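Local structure of UDP-N-acetylglucosamine 4-epimerase (Bacillus cereus, 3M2P) at residues Leu200-Asp204 and Ala285-Ile289; Phe177-Phe182 and Ile239-Asn245; Tyr51-Leu56 and Leu88-Asp94; Thr109-Tyr113 and Arg159-Leu163. The protein binds UDP and probably interconverts UDP-N-acetylglucosamine and its C4 epimer. One frame throughout, in Å; residues are numbered along the deposited sequence.

Contact 1: Leu200-Asp204 and Ala285-Ile289; sequences LYAKD and AVEEI
Tyr-201 and Ala-285 form the dense, buried half of this contact. Tyr-201, at the N-cap position of helix 202-212, turns its ring toward helix 282-293 with CG trans to the backbone nitrogen (chi1 -173°). The methyl CB of Ala-285 lies over one ring face in a CH-pi contact, 3.9 Å from the centroid of the Tyr-201 ring and offset toward its rim. Lys-203 CB lies against the opposite face, so the ring is sandwiched between two aliphatic carbons. Ile-289 approaches the ring obliquely, its CD1 3.8 Å from Tyr-201 CE1.

The phenol oxygen leads to the looser, partly exposed side. Tyr-201 OH donates a 3.0 Å hydrogen bond to Glu-288 OE2, which lies near the ring plane and is met on its anti side, 30° out of the carboxylate plane. The other carboxylate oxygen, OE1, bonds Tyr-280 OH, so two tyrosine hydroxyls hold it. Lys-203 NZ stays 4.1 Å from Glu-288 OE2, too far for a salt bridge, although the charge may still favour an ionised carboxylate.

Tyr-280 packs edge-to-face on Tyr-201. Strand 197-201 runs beside strand 154-164 (Leu-200 bonded to His-162), whose Tyr-164 touches Ala-285 and Ile-289, and Phe-178 of helix 173-182 adjoins Ile-289.

Contact 2: Phe177-Phe182 and Ile239-Asn245; sequences FFRQAF and INNAFGN
Aliphatic packing centres on Ile-239, whose branches divide their work between two turns of helix 173-182. Its CG2 meets the methyl of Ala-181 (CB to CG2 3.7 Å), while CD1 reaches Phe-177 CB at 3.6 Å, close to the plane of the Phe-177 ring at its edge. Ile-239 CG1 touches Phe-178 CE1 at 3.7 Å, the two side chains meeting at about a right angle.

The aromatic rings of Phe-178 and Phe-243 lie nearly parallel (23° between planes) but slid apart, with centroids 5.8 Å from each other, so they meet mainly at their rims. At the edge of the Phe-243 ring, CD2 lies 3.8 Å from Phe-182 CA, close to the ring plane.

Helix 232-242 ends here in a Schellman motif, and Phe-243 is its first residue outside helical phi/psi: Gly-244 at positive phi is the C-prime residue, Asn-245 N bonds Asn-240 O and Gly-244 N bonds Asn-241 O. The turn brings Asn-245 beside Ala-181 while Phe-243 faces Phe-182.

The polar part belongs to Asn-245. Its ND2 lies 3.6 Å from Ala-181 CA and donates to Glu-185 O, while OD1 pairs with Asn-248 ND2.

Contact 3: Tyr51-Leu56 and Leu88-Asp94; sequences YTLEDL and LTQNLYD
The start of helix 53-59 meets helix 83-98 most closely where the CA atoms of Leu-53 and Asn-91 come within 4.8 Å, with Tyr-51 facing Leu-88 before this point and Leu-56 facing Leu-92 beyond it.

Tyr-51 carries the apolar end. CD1 of Leu-88 lies over one face of the phenol ring in a CH-pi contact, 3.8 Å from the centroid of the Tyr-51 ring, while Leu-88 CG and CD2 border the rim at Tyr-51 CD1, each 3.5 Å from it. A chi1 of -174° and an extended chi2 stretch the Leu-88 chain toward the ring and bring CD1 over its face.

In the middle, Asn-91 points at the start of helix 53-59, its CB 3.9 Å from Leu-56 CD1. Leu-56 CD1 also rests on the backbone N of Leu-92, and the leucine tips come within 4.4 Å between Leu-56 CD1 and Leu-92 CD1. Toward the more open side, Leu-53 crosses Asp-94 at about a right angle, its CG 3.9 Å from Asp-94 CB; the Asp-94 carboxylate bonds Tyr-147 OH through OD1. Thr-52 caps helix 53-59 with a weak bond from Asp-55 N to Thr-52 OG1 (3.4 Å), and the same hydroxyl also pairs with Asp-50 OD1.

The two helices flank strand 65-68 in chain order in the Rossmann-type domain, Leu-92 packing on Val-66 and His-68. Helix 132-150 lies beside helix 83-98, and there Gln-90 bonds Gly-77 and Ile-79 of the second subunit.

Contact 4: Thr109-Tyr113 and Arg159-Leu163; sequences TISAY and RFAHL
The imidazole of His-162 and the guanidinium of Arg-159 each receive a residue of the 109-113 turn. Ile-110 CG2 sits over one face of the His-162 ring in a CH-pi contact, 3.8 Å from its centroid and offset toward the rim; the imidazole NE2 is hydrogen-bonded to Ser-263 OG. Ala-112 CB lies over one face of the guanidinium, 4.1 Å from Arg-159 NE, and Tyr-113 OH meets its edge. There Arg-159 NH1 donates to Tyr-113 OH (3.0 Å), a somewhat bent bond whose acceptor lies 23° out of the guanidinium plane. The phenol ring stands almost upright to that plane, at 82°. Arg-159 reaches this position through a chain extended from CG to NE, and Glu-141 holds NE in a salt bridge, so bonds from NE and NH1 both restrain the group. Tyr-113 OH also bonds Asn-223 ND2, and Trp-121 stacks on its ring.

Between these groups the backbones join as parallel strands at Thr-109 and Phe-160, with a bond from Ile-110 N to Phe-160 O (2.9 Å). The chain then leaves the sheet in an ST turn: Thr-109 OG1, held trans to its own nitrogen (chi1 180°), accepts a nearly straight bond from Ser-111 N at 3.0 Å. This turn overlaps a 3-10 segment, 110-112, with Ala-112 N bonded to Thr-109 O.

Thr-109 packs on Tyr-133 and Lys-137, whose spacing fits the YxxxK signature of short-chain dehydrogenases/reductases; a strand 103-109 ending beside that pair is consistent with the active-site side of an extended SDR fold.

Overall arrangement
Contacts 1, 2 and 4 form a continuous run. Contact 4 passes to contact 1 through neighbouring strands, with a probable hydrogen bond from Leu-200 N to His-162 O (2.8 Å), and contact 1 meets contact 2 where Ile-289 CD1 packs on Phe-178 CZ at 3.7 Å. Contact 3 stands apart, its centre about 24 Å from that of contact 4 and about 43 Å from that of contact 2. Residues seen to bind UDP, which is absent from this chain, lie near both groups: between side chains, Tyr-51 lies about 4 Å from Arg-34, Phe-160 about 4 Å from Leu-14, and Tyr-201 about 7 Å from Phe-13.

Contact 1: Leu200-Asp204 and Ala285-Ile289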
# COMPACT_ATOMS: atom_id res chain seq x y z
N LEU A 200 21.15 -6.42 0.94
CA LEU A 200 21.59 -5.87 2.21
C LEU A 200 21.83 -6.97 3.22
O LEU A 200 20.92 -7.71 3.56
CB LEU A 200 20.54 -4.90 2.76
CG LEU A 200 20.72 -4.43 4.20
CD1 LEU A 200 21.91 -3.49 4.29
CD2 LEU A 200 19.47 -3.74 4.69
N TYR A 201 23.06 -7.06 3.71
CA TYR A 201 23.42 -8.07 4.69
C TYR A 201 22.58 -7.89 5.95
O TYR A 201 22.38 -6.76 6.40
CB TYR A 201 24.92 -7.97 4.99
CG TYR A 201 25.51 -9.05 5.89
CD1 TYR A 201 24.91 -10.29 6.02
CD2 TYR A 201 26.70 -8.82 6.57
CE1 TYR A 201 25.46 -11.26 6.83
CE2 TYR A 201 27.27 -9.79 7.38
CZ TYR A 201 26.65 -11.01 7.51
OH TYR A 201 27.21 -11.96 8.33
N ALA A 202 22.06 -8.99 6.49
CA ALA A 202 21.24 -8.93 7.69
C ALA A 202 21.93 -8.18 8.82
O ALA A 202 21.28 -7.44 9.55
CB ALA A 202 20.86 -10.34 8.13
N LYS A 203 23.24 -8.36 8.97
CA LYS A 203 24.00 -7.71 10.05
C LYS A 203 23.94 -6.19 9.91
O LYS A 203 23.83 -5.47 10.90
CB LYS A 203 25.44 -8.21 10.02
CG LYS A 203 26.05 -8.51 11.36
CD LYS A 203 26.64 -9.92 11.35
CE LYS A 203 28.12 -9.94 11.77
NZ LYS A 203 28.43 -9.13 13.00
N ASP A 204 24.00 -5.70 8.68
CA ASP A 204 23.87 -4.28 8.38
C ASP A 204 22.44 -3.76 8.53
O ASP A 204 22.23 -2.57 8.73
CB ASP A 204 24.34 -4.00 6.95
CG ASP A 204 25.86 -4.05 6.81
OD1 ASP A 204 26.58 -3.69 7.79
OD2 ASP A 204 26.33 -4.43 5.71
N ALA A 285 30.63 -9.65 3.15
CA ALA A 285 29.56 -10.31 3.88
C ALA A 285 29.57 -11.82 3.70
O ALA A 285 29.41 -12.59 4.65
CB ALA A 285 28.23 -9.75 3.42
N VAL A 286 29.76 -12.24 2.46
CA VAL A 286 29.75 -13.65 2.13
C VAL A 286 31.04 -14.34 2.57
O VAL A 286 31.02 -15.51 2.97
CB VAL A 286 29.49 -13.84 0.62
CG1 VAL A 286 29.47 -15.31 0.27
CG2 VAL A 286 28.17 -13.18 0.24
N GLU A 287 32.16 -13.61 2.50
CA GLU A 287 33.43 -14.09 3.06
C GLU A 287 33.19 -14.56 4.49
O GLU A 287 33.76 -15.56 4.93
CB GLU A 287 34.50 -12.98 3.06
CG GLU A 287 35.36 -12.84 1.77
CD GLU A 287 36.43 -11.72 1.87
OE1 GLU A 287 36.96 -11.46 2.99
OE2 GLU A 287 36.76 -11.11 0.83
N GLU A 288 32.34 -13.83 5.21
CA GLU A 288 32.07 -14.06 6.62
C GLU A 288 31.03 -15.16 6.82
O GLU A 288 31.18 -16.03 7.67
CB GLU A 288 31.60 -12.76 7.28
CG GLU A 288 31.24 -12.87 8.76
CD GLU A 288 30.91 -11.53 9.40
OE1 GLU A 288 31.84 -10.70 9.58
OE2 GLU A 288 29.73 -11.30 9.74
N ILE A 289 29.96 -15.10 6.02
CA ILE A 289 28.93 -16.12 6.06
C ILE A 289 29.57 -17.48 5.81
O ILE A 289 29.31 -18.44 6.52
CB ILE A 289 27.81 -15.85 5.04
CG1 ILE A 289 27.14 -14.51 5.36
CG2 ILE A 289 26.80 -17.00 5.02
CD1 ILE A 289 26.04 -14.13 4.40

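Contact 2: Phe177-Phe182 and Ile239-Asn245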
# COMPACT_ATOMS: atom_id res chain seq x y z
N PHE A 177 22.65 -20.97 -3.79
CA PHE A 177 24.06 -20.80 -4.12
C PHE A 177 24.93 -21.10 -2.90
O PHE A 177 25.88 -21.88 -2.98
CB PHE A 177 24.36 -19.39 -4.60
CG PHE A 177 23.75 -19.04 -5.92
CD1 PHE A 177 23.31 -20.03 -6.77
CD2 PHE A 177 23.63 -17.73 -6.31
CE1 PHE A 177 22.75 -19.71 -7.98
CE2 PHE A 177 23.08 -17.40 -7.53
CZ PHE A 177 22.63 -18.39 -8.36
N PHE A 178 24.60 -20.47 -1.77
CA PHE A 178 25.37 -20.66 -0.55
C PHE A 178 25.57 -22.14 -0.27
O PHE A 178 26.71 -22.61 -0.17
CB PHE A 178 24.67 -20.02 0.65
CG PHE A 178 24.94 -18.56 0.81
CD1 PHE A 178 26.13 -18.02 0.36
CD2 PHE A 178 24.02 -17.73 1.43
CE1 PHE A 178 26.38 -16.67 0.51
CE2 PHE A 178 24.27 -16.38 1.58
CZ PHE A 178 25.45 -15.85 1.12
N ARG A 179 24.46 -22.86 -0.15
CA ARG A 179 24.52 -24.30 0.08
C ARG A 179 25.30 -24.99 -1.03
O ARG A 179 26.27 -25.70 -0.76
CB ARG A 179 23.12 -24.90 0.21
CG ARG A 179 22.62 -25.03 1.65
CD ARG A 179 21.89 -23.78 2.14
NE ARG A 179 20.54 -23.64 1.60
CZ ARG A 179 19.72 -24.65 1.32
NH1 ARG A 179 20.10 -25.90 1.55
NH2 ARG A 179 18.52 -24.41 0.82
N GLN A 180 24.88 -24.77 -2.27
CA GLN A 180 25.47 -25.47 -3.41
C GLN A 180 26.99 -25.26 -3.48
O GLN A 180 27.75 -26.23 -3.49
CB GLN A 180 24.77 -25.08 -4.71
CG GLN A 180 23.31 -25.56 -4.77
CD GLN A 180 22.59 -25.21 -6.07
OE1 GLN A 180 23.11 -24.49 -6.93
NE2 GLN A 180 21.37 -25.73 -6.22
N ALA A 181 27.41 -24.00 -3.52
CA ALA A 181 28.83 -23.68 -3.59
C ALA A 181 29.59 -24.26 -2.40
O ALA A 181 30.75 -24.64 -2.51
CB ALA A 181 29.02 -22.17 -3.66
N PHE A 182 28.92 -24.32 -1.25
CA PHE A 182 29.51 -24.85 -0.03
C PHE A 182 29.90 -26.32 -0.13
O PHE A 182 30.92 -26.74 0.42
CB PHE A 182 28.57 -24.64 1.16
CG PHE A 182 29.01 -25.33 2.43
CD1 PHE A 182 30.11 -24.87 3.13
CD2 PHE A 182 28.32 -26.43 2.91
CE1 PHE A 182 30.52 -25.50 4.30
CE2 PHE A 182 28.73 -27.07 4.07
CZ PHE A 182 29.83 -26.60 4.76
N ILE A 239 29.95 -15.53 -4.63
CA ILE A 239 29.79 -16.68 -3.74
C ILE A 239 30.79 -17.77 -4.10
O ILE A 239 31.47 -18.31 -3.22
CB ILE A 239 28.35 -17.22 -3.75
CG1 ILE A 239 27.44 -16.26 -2.98
CG2 ILE A 239 28.31 -18.61 -3.14
CD1 ILE A 239 25.95 -16.41 -3.28
N ASN A 240 30.88 -18.08 -5.40
CA ASN A 240 31.86 -19.03 -5.93
C ASN A 240 33.29 -18.83 -5.43
O ASN A 240 33.89 -19.76 -4.89
CB ASN A 240 31.85 -19.03 -7.45
CG ASN A 240 30.88 -20.03 -8.03
OD1 ASN A 240 30.60 -20.02 -9.23
ND2 ASN A 240 30.36 -20.92 -7.18
N ASN A 241 33.84 -17.63 -5.61
CA ASN A 241 35.19 -17.33 -5.13
C ASN A 241 35.34 -17.58 -3.63
O ASN A 241 36.11 -18.44 -3.21
CB ASN A 241 35.61 -15.89 -5.46
CG ASN A 241 35.48 -15.57 -6.94
OD1 ASN A 241 34.95 -16.37 -7.72
ND2 ASN A 241 35.97 -14.39 -7.34
N ALA A 242 34.57 -16.85 -2.83
CA ALA A 242 34.58 -17.01 -1.38
C ALA A 242 34.52 -18.47 -0.91
O ALA A 242 35.08 -18.81 0.13
CB ALA A 242 33.46 -16.19 -0.76
N PHE A 243 33.85 -19.33 -1.68
CA PHE A 243 33.63 -20.72 -1.25
C PHE A 243 34.51 -21.76 -1.95
O PHE A 243 34.13 -22.94 -2.04
CB PHE A 243 32.17 -21.12 -1.46
CG PHE A 243 31.22 -20.46 -0.53
CD1 PHE A 243 31.10 -19.08 -0.50
CD2 PHE A 243 30.41 -21.21 0.31
CE1 PHE A 243 30.22 -18.46 0.35
CE2 PHE A 243 29.53 -20.60 1.16
CZ PHE A 243 29.43 -19.22 1.18
N GLY A 244 35.67 -21.34 -2.45
CA GLY A 244 36.56 -22.25 -3.15
C GLY A 244 35.91 -22.99 -4.31
O GLY A 244 36.37 -24.05 -4.72
N ASN A 245 34.84 -22.42 -4.85
CA ASN A 245 34.15 -23.02 -5.98
C ASN A 245 34.34 -22.19 -7.25
O ASN A 245 33.40 -21.99 -8.02
CB ASN A 245 32.66 -23.18 -5.65
CG ASN A 245 31.99 -24.24 -6.50
OD1 ASN A 245 32.64 -25.13 -7.05
ND2 ASN A 245 30.67 -24.15 -6.62

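Contact 3: Tyr51-Leu56 and Leu88-Asp94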
# COMPACT_ATOMS: atom_id res chain seq x y z
N TYR A 51 -0.80 -11.05 20.24
CA TYR A 51 -0.90 -9.84 19.43
C TYR A 51 -2.28 -9.21 19.43
O TYR A 51 -2.70 -8.56 18.47
CB TYR A 51 -0.37 -10.08 18.01
CG TYR A 51 1.11 -10.38 18.02
CD1 TYR A 51 2.05 -9.36 18.05
CD2 TYR A 51 1.56 -11.68 18.04
CE1 TYR A 51 3.39 -9.64 18.08
CE2 TYR A 51 2.90 -11.97 18.07
CZ TYR A 51 3.81 -10.95 18.09
OH TYR A 51 5.15 -11.28 18.10
N THR A 52 -2.98 -9.38 20.54
CA THR A 52 -4.21 -8.66 20.74
C THR A 52 -3.84 -7.38 21.45
O THR A 52 -2.81 -7.31 22.12
CB THR A 52 -5.21 -9.48 21.56
OG1 THR A 52 -4.58 -9.87 22.79
CG2 THR A 52 -5.63 -10.73 20.80
N LEU A 53 -4.66 -6.34 21.27
CA LEU A 53 -4.44 -5.06 21.93
C LEU A 53 -4.30 -5.27 23.41
O LEU A 53 -3.33 -4.85 24.02
CB LEU A 53 -5.63 -4.14 21.70
CG LEU A 53 -5.39 -2.64 21.75
CD1 LEU A 53 -6.71 -1.93 21.68
CD2 LEU A 53 -4.62 -2.26 22.97
N GLU A 54 -5.29 -5.96 23.98
CA GLU A 54 -5.42 -6.11 25.43
C GLU A 54 -4.23 -6.84 26.02
O GLU A 54 -3.85 -6.62 27.17
CB GLU A 54 -6.73 -6.83 25.79
CG GLU A 54 -6.84 -8.25 25.24
CD GLU A 54 -7.66 -8.36 23.94
OE1 GLU A 54 -7.88 -7.32 23.27
OE2 GLU A 54 -8.09 -9.50 23.61
N ASP A 55 -3.63 -7.70 25.21
CA ASP A 55 -2.48 -8.46 25.65
C ASP A 55 -1.17 -7.70 25.50
O ASP A 55 -0.32 -7.75 26.39
CB ASP A 55 -2.37 -9.78 24.90
CG ASP A 55 -1.38 -10.68 25.53
OD1 ASP A 55 -1.51 -10.94 26.74
OD2 ASP A 55 -0.45 -11.12 24.83
N LEU A 56 -0.99 -7.03 24.37
CA LEU A 56 0.27 -6.32 24.12
C LEU A 56 0.43 -5.20 25.15
O LEU A 56 1.54 -4.96 25.65
CB LEU A 56 0.32 -5.77 22.69
CG LEU A 56 0.36 -6.84 21.60
CD1 LEU A 56 -0.08 -6.28 20.26
CD2 LEU A 56 1.75 -7.49 21.52
N LEU A 88 -2.33 -6.73 13.35
CA LEU A 88 -1.30 -6.91 14.36
C LEU A 88 -0.56 -5.59 14.55
O LEU A 88 -0.20 -5.20 15.65
CB LEU A 88 -0.33 -8.02 13.94
CG LEU A 88 0.75 -8.47 14.93
CD1 LEU A 88 1.39 -9.77 14.50
CD2 LEU A 88 1.83 -7.41 15.12
N THR A 89 -0.34 -4.89 13.44
CA THR A 89 0.38 -3.64 13.43
C THR A 89 -0.37 -2.57 14.22
O THR A 89 0.15 -2.07 15.21
CB THR A 89 0.69 -3.18 11.98
OG1 THR A 89 1.80 -3.94 11.50
CG2 THR A 89 1.03 -1.70 11.91
N GLN A 90 -1.60 -2.25 13.81
CA GLN A 90 -2.43 -1.30 14.55
C GLN A 90 -2.59 -1.63 16.03
O GLN A 90 -2.65 -0.73 16.86
CB GLN A 90 -3.82 -1.14 13.93
CG GLN A 90 -4.63 -0.03 14.60
CD GLN A 90 -5.86 0.35 13.82
OE1 GLN A 90 -6.51 -0.49 13.20
NE2 GLN A 90 -6.21 1.63 13.84
N ASN A 91 -2.66 -2.92 16.36
CA ASN A 91 -2.74 -3.31 17.76
C ASN A 91 -1.51 -2.83 18.49
O ASN A 91 -1.60 -2.19 19.55
CB ASN A 91 -2.80 -4.83 17.91
CG ASN A 91 -4.16 -5.40 17.61
OD1 ASN A 91 -4.29 -6.60 17.39
ND2 ASN A 91 -5.18 -4.55 17.59
N LEU A 92 -0.36 -3.16 17.92
CA LEU A 92 0.93 -2.80 18.47
C LEU A 92 1.06 -1.30 18.72
O LEU A 92 1.48 -0.88 19.79
CB LEU A 92 2.04 -3.28 17.53
CG LEU A 92 3.45 -3.21 18.08
CD1 LEU A 92 3.64 -4.25 19.17
CD2 LEU A 92 4.42 -3.41 16.93
N TYR A 93 0.68 -0.49 17.73
CA TYR A 93 0.79 0.95 17.90
C TYR A 93 -0.21 1.47 18.95
O TYR A 93 0.13 2.36 19.73
CB TYR A 93 0.66 1.69 16.56
CG TYR A 93 1.72 1.30 15.55
CD1 TYR A 93 2.86 0.59 15.93
CD2 TYR A 93 1.59 1.64 14.20
CE1 TYR A 93 3.82 0.23 15.00
CE2 TYR A 93 2.54 1.28 13.28
CZ TYR A 93 3.65 0.57 13.68
OH TYR A 93 4.61 0.22 12.75
N ASP A 94 -1.41 0.88 18.98
CA ASP A 94 -2.39 1.17 20.03
C ASP A 94 -1.80 0.87 21.41
O ASP A 94 -1.96 1.64 22.36
CB ASP A 94 -3.65 0.31 19.85
CG ASP A 94 -4.71 0.97 18.98
OD1 ASP A 94 -4.58 2.17 18.67
OD2 ASP A 94 -5.69 0.28 18.62

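Contact 4: Thr109-Tyr113 and Arg159-Leu163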
# COMPACT_ATOMS: atom_id res chain seq x y z
N THR A 109 9.88 -2.48 3.06
CA THR A 109 10.64 -3.14 2.01
C THR A 109 10.77 -2.41 0.69
O THR A 109 9.92 -1.61 0.31
CB THR A 109 10.05 -4.53 1.67
OG1 THR A 109 10.84 -5.12 0.62
CG2 THR A 109 8.62 -4.40 1.19
N ILE A 110 11.85 -2.75 -0.02
CA ILE A 110 12.13 -2.27 -1.37
C ILE A 110 11.00 -2.67 -2.33
O ILE A 110 10.84 -2.08 -3.41
CB ILE A 110 13.50 -2.83 -1.86
CG1 ILE A 110 13.91 -2.24 -3.21
CG2 ILE A 110 13.51 -4.35 -1.90
CD1 ILE A 110 15.31 -2.63 -3.61
N SER A 111 10.22 -3.65 -1.90
CA SER A 111 9.08 -4.13 -2.66
C SER A 111 7.90 -3.15 -2.66
O SER A 111 6.79 -3.50 -3.05
CB SER A 111 8.62 -5.50 -2.16
OG SER A 111 9.67 -6.45 -2.28
N ALA A 112 8.15 -1.92 -2.20
CA ALA A 112 7.16 -0.86 -2.30
C ALA A 112 7.38 -0.15 -3.62
O ALA A 112 6.62 0.73 -3.99
CB ALA A 112 7.30 0.12 -1.15
N TYR A 113 8.44 -0.55 -4.32
CA TYR A 113 8.81 0.08 -5.56
C TYR A 113 8.73 -0.94 -6.68
O TYR A 113 8.62 -2.13 -6.42
CB TYR A 113 10.23 0.59 -5.48
CG TYR A 113 10.53 1.59 -4.38
CD1 TYR A 113 9.96 2.85 -4.37
CD2 TYR A 113 11.45 1.29 -3.39
CE1 TYR A 113 10.26 3.76 -3.40
CE2 TYR A 113 11.76 2.19 -2.41
CZ TYR A 113 11.16 3.43 -2.41
OH TYR A 113 11.49 4.33 -1.41
N ARG A 159 12.54 0.91 4.71
CA ARG A 159 12.42 0.09 3.50
C ARG A 159 13.71 -0.68 3.18
O ARG A 159 14.53 -0.22 2.39
CB ARG A 159 11.97 0.94 2.32
CG ARG A 159 10.59 1.51 2.50
CD ARG A 159 10.22 2.46 1.40
NE ARG A 159 8.81 2.84 1.50
CZ ARG A 159 8.28 3.92 0.94
NH1 ARG A 159 9.05 4.76 0.25
NH2 ARG A 159 6.99 4.18 1.08
N PHE A 160 13.87 -1.86 3.79
CA PHE A 160 15.03 -2.72 3.57
C PHE A 160 15.17 -3.19 2.13
O PHE A 160 14.18 -3.51 1.47
CB PHE A 160 14.97 -3.96 4.47
CG PHE A 160 15.09 -3.65 5.92
CD1 PHE A 160 16.23 -3.05 6.42
CD2 PHE A 160 14.06 -3.96 6.79
CE1 PHE A 160 16.34 -2.76 7.75
CE2 PHE A 160 14.17 -3.67 8.12
CZ PHE A 160 15.30 -3.06 8.60
N ALA A 161 16.41 -3.24 1.65
CA ALA A 161 16.71 -3.88 0.37
C ALA A 161 16.64 -5.38 0.59
O ALA A 161 16.26 -5.82 1.67
CB ALA A 161 18.10 -3.46 -0.14
N HIS A 162 16.98 -6.17 -0.41
CA HIS A 162 16.83 -7.61 -0.28
C HIS A 162 17.76 -8.18 0.77
O HIS A 162 18.97 -8.08 0.65
CB HIS A 162 17.01 -8.29 -1.64
CG HIS A 162 16.10 -7.73 -2.70
ND1 HIS A 162 14.75 -7.99 -2.72
CD2 HIS A 162 16.35 -6.90 -3.74
CE1 HIS A 162 14.20 -7.35 -3.74
NE2 HIS A 162 15.15 -6.68 -4.37
N LEU A 163 17.20 -8.79 1.80
CA LEU A 163 18.02 -9.29 2.88
C LEU A 163 18.66 -10.64 2.54
O LEU A 163 18.01 -11.52 1.96
CB LEU A 163 17.21 -9.38 4.20
CG LEU A 163 16.52 -8.12 4.72
CD1 LEU A 163 15.48 -7.67 3.71
CD2 LEU A 163 15.85 -8.32 6.09